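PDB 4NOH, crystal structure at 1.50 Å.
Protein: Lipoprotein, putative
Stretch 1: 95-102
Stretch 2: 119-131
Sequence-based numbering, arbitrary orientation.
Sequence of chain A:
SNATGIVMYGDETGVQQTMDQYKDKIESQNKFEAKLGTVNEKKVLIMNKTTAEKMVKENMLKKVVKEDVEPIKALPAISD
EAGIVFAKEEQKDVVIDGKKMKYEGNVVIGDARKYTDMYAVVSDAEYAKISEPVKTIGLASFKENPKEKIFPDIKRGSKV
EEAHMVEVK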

# COMPACT_ATOMS: atom_id res chain seq x y z
N VAL A 95 11.05 -13.02 -8.04
CA VAL A 95 10.38 -14.30 -7.86
C VAL A 95 9.76 -14.36 -6.48
O VAL A 95 10.43 -14.16 -5.46
CB VAL A 95 11.34 -15.48 -8.02
CG1 VAL A 95 10.61 -16.79 -7.77
CG2 VAL A 95 11.95 -15.45 -9.40
N ILE A 96 8.47 -14.62 -6.47
CA ILE A 96 7.70 -14.72 -5.25
C ILE A 96 7.00 -16.06 -5.23
O ILE A 96 6.23 -16.39 -6.14
CB ILE A 96 6.68 -13.55 -5.15
CG1 ILE A 96 7.44 -12.23 -5.12
CG2 ILE A 96 5.80 -13.69 -3.91
CD1 ILE A 96 6.55 -11.02 -5.08
N ASP A 97 7.34 -16.87 -4.23
CA ASP A 97 6.76 -18.20 -4.07
C ASP A 97 6.97 -19.02 -5.36
O ASP A 97 6.05 -19.68 -5.85
CB ASP A 97 5.27 -18.05 -3.70
CG ASP A 97 4.70 -19.30 -3.05
OD1 ASP A 97 5.49 -20.16 -2.57
OD2 ASP A 97 3.45 -19.42 -2.98
N GLY A 98 8.18 -18.94 -5.92
CA GLY A 98 8.54 -19.64 -7.15
C GLY A 98 7.98 -19.10 -8.45
O GLY A 98 8.18 -19.70 -9.51
N LYS A 99 7.30 -17.95 -8.40
CA LYS A 99 6.68 -17.35 -9.58
C LYS A 99 7.36 -16.01 -9.95
O LYS A 99 7.53 -15.16 -9.08
CB LYS A 99 5.21 -17.08 -9.29
CG LYS A 99 4.39 -18.32 -8.91
CD LYS A 99 4.28 -19.29 -10.07
CE LYS A 99 3.39 -20.46 -9.69
NZ LYS A 99 3.19 -21.38 -10.84
N LYS A 100 7.72 -15.85 -11.22
CA LYS A 100 8.37 -14.62 -11.70
C LYS A 100 7.30 -13.55 -11.98
O LYS A 100 6.29 -13.82 -12.63
CB LYS A 100 9.19 -14.91 -12.96
CG LYS A 100 10.00 -13.73 -13.47
CD LYS A 100 10.95 -14.12 -14.61
CE LYS A 100 12.00 -15.14 -14.19
NZ LYS A 100 12.91 -14.63 -13.12
N MSE A 101 7.49 -12.36 -11.42
CA MSE A 101 6.57 -11.27 -11.62
C MSE A 101 6.89 -10.51 -12.88
O MSE A 101 8.04 -10.43 -13.31
CB MSE A 101 6.70 -10.28 -10.47
CG MSE A 101 6.41 -10.87 -9.08
SE MSE A 101 4.51 -11.38 -8.83
CE MSE A 101 4.76 -13.31 -9.06
N LYS A 102 5.86 -9.92 -13.46
CA LYS A 102 6.01 -9.07 -14.64
C LYS A 102 6.12 -7.61 -14.20
O LYS A 102 5.27 -7.12 -13.46
CB LYS A 102 4.78 -9.21 -15.50
CG LYS A 102 4.81 -8.45 -16.79
CD LYS A 102 3.40 -8.34 -17.39
CE LYS A 102 2.64 -9.64 -17.39
NZ LYS A 102 1.30 -9.40 -17.98
N TYR A 119 6.16 -3.40 -4.81
CA TYR A 119 4.77 -3.76 -4.56
C TYR A 119 4.42 -4.84 -5.57
O TYR A 119 4.72 -4.71 -6.73
CB TYR A 119 3.84 -2.59 -4.76
CG TYR A 119 4.24 -1.31 -4.04
CD1 TYR A 119 5.20 -0.49 -4.58
CD2 TYR A 119 3.66 -0.93 -2.83
CE1 TYR A 119 5.58 0.66 -3.98
CE2 TYR A 119 4.04 0.26 -2.21
CZ TYR A 119 5.01 1.04 -2.79
OH TYR A 119 5.40 2.21 -2.23
N ALA A 120 3.80 -5.91 -5.14
CA ALA A 120 3.44 -7.00 -6.07
C ALA A 120 1.97 -7.29 -5.97
O ALA A 120 1.39 -7.18 -4.89
CB ALA A 120 4.25 -8.25 -5.80
N VAL A 121 1.36 -7.66 -7.09
CA VAL A 121 -0.03 -8.05 -7.09
C VAL A 121 -0.11 -9.40 -7.75
O VAL A 121 0.35 -9.56 -8.88
CB VAL A 121 -0.94 -7.02 -7.77
CG1 VAL A 121 -2.40 -7.42 -7.64
CG2 VAL A 121 -0.71 -5.62 -7.21
N VAL A 122 -0.73 -10.34 -7.05
CA VAL A 122 -0.91 -11.70 -7.56
C VAL A 122 -2.38 -12.12 -7.49
O VAL A 122 -3.19 -11.45 -6.89
CB VAL A 122 -0.05 -12.72 -6.78
CG1 VAL A 122 1.45 -12.40 -6.93
CG2 VAL A 122 -0.44 -12.76 -5.31
N SER A 123 -2.74 -13.20 -8.17
CA SER A 123 -4.11 -13.63 -8.13
C SER A 123 -4.52 -13.98 -6.69
O SER A 123 -3.68 -14.26 -5.85
CB SER A 123 -4.33 -14.84 -9.04
OG SER A 123 -3.74 -16.01 -8.50
N ASP A 124 -5.81 -13.95 -6.42
CA ASP A 124 -6.30 -14.28 -5.11
C ASP A 124 -5.85 -15.71 -4.73
O ASP A 124 -5.49 -15.96 -3.58
CB ASP A 124 -7.83 -14.17 -5.04
CG ASP A 124 -8.35 -12.74 -5.14
OD1 ASP A 124 -7.57 -11.78 -5.37
OD2 ASP A 124 -9.59 -12.57 -4.94
N ALA A 125 -5.86 -16.65 -5.68
CA ALA A 125 -5.46 -18.01 -5.37
C ALA A 125 -3.97 -18.10 -5.05
O ALA A 125 -3.56 -18.86 -4.19
CB ALA A 125 -5.83 -18.95 -6.51
N GLU A 126 -3.16 -17.34 -5.79
CA GLU A 126 -1.73 -17.33 -5.57
C GLU A 126 -1.38 -16.71 -4.22
O GLU A 126 -0.47 -17.19 -3.50
CB GLU A 126 -1.00 -16.61 -6.73
CG GLU A 126 -0.98 -17.42 -8.03
CD GLU A 126 -0.06 -18.62 -7.96
OE1 GLU A 126 1.16 -18.43 -7.78
OE2 GLU A 126 -0.55 -19.77 -8.12
N TYR A 127 -2.11 -15.67 -3.87
CA TYR A 127 -1.88 -14.96 -2.60
C TYR A 127 -2.14 -15.86 -1.40
O TYR A 127 -1.42 -15.79 -0.40
CB TYR A 127 -2.77 -13.73 -2.54
CG TYR A 127 -2.71 -12.91 -1.26
CD1 TYR A 127 -1.80 -11.88 -1.12
CD2 TYR A 127 -3.62 -13.11 -0.25
CE1 TYR A 127 -1.76 -11.10 0.03
CE2 TYR A 127 -3.59 -12.34 0.91
CZ TYR A 127 -2.67 -11.31 1.02
OH TYR A 127 -2.64 -10.54 2.16
N ALA A 128 -3.13 -16.73 -1.53
CA ALA A 128 -3.53 -17.62 -0.46
C ALA A 128 -2.41 -18.54 -0.04
O ALA A 128 -2.38 -19.01 1.08
CB ALA A 128 -4.77 -18.42 -0.87
N LYS A 129 -1.50 -18.81 -0.96
CA LYS A 129 -0.40 -19.73 -0.73
C LYS A 129 0.85 -19.08 -0.16
O LYS A 129 1.81 -19.78 0.19
CB LYS A 129 -0.05 -20.42 -2.06
CG LYS A 129 -1.23 -21.16 -2.67
CD LYS A 129 -0.90 -21.96 -3.93
CE LYS A 129 -0.31 -21.11 -5.04
NZ LYS A 129 -0.05 -21.85 -6.30
N ILE A 130 0.87 -17.75 -0.08
CA ILE A 130 2.06 -17.02 0.40
C ILE A 130 2.06 -17.03 1.94
O ILE A 130 1.07 -16.67 2.58
CB ILE A 130 2.08 -15.60 -0.19
CG1 ILE A 130 2.21 -15.71 -1.71
CG2 ILE A 130 3.24 -14.79 0.36
CD1 ILE A 130 2.22 -14.38 -2.41
N SER A 131 3.16 -17.49 2.53
CA SER A 131 3.21 -17.63 3.99
C SER A 131 3.60 -16.41 4.82
O SER A 131 3.43 -16.45 6.05
CB SER A 131 4.13 -18.80 4.34
OG SER A 131 5.42 -18.51 3.90
O HOH W 1 1.91 -18.07 -4.90
O HOH W 2 0.21 -21.16 -10.44

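Stretch 1 is a tight hairpin, closed by a type I' turn from I96 to K99, that lies against a strand and the short helix following it in stretch 2. No direct hydrogen bond or salt bridge joins the two; the contact rests on apolar packing, with water-mediated links at its polar margin, and buries 358 Å² in total.

The fit depends on I96 and M101, whose CA-to-CB bonds both point toward stretch 2. A120 and V122, alternate residues of the strand, direct their side chains back at the hairpin, while V121 between them points away. The small methyl of A120 leaves room for two larger neighbours: I96 CD1 reaches to 3.7 Å from A120 CB, and SE of M101, a selenomethionine, lies 4.4 Å from that A120 CB. M101 bends at chi1 and chi2 (both m), and its SE packs more closely on V122, 3.7 Å from CG1. With chi2 t, the CG1 arm of I96 is extended and carries CD1 to A120, while its CG2 branch touches I130 CD1 at 3.9 Å. The CA-to-CB bond of I130, also m,t, runs sideways to the hairpin, yet its CD1 reaches this contact. These five apolar side chains are all buried.

Polar residues border this patch. At the turn, D97 (phi 55°) carries its carboxylate toward K129 and I130, where OD2 lies 3.6 Å from K129 O and 4.1 Å from I130 CG1. Water 1 sits beside it, within 2.8 Å of D97 OD2 and 2.9 Å of E126 O, and can donate to either. K99 lays its aliphatic stem along E126, with CG 3.4 Å from OE1, and water 2 accepts from K99 NZ (3.0 Å) and donates to E126 OE2 (2.8 Å). E126 is held in turn by a salt bridge from K129 NZ to its OE2 (2.8 Å).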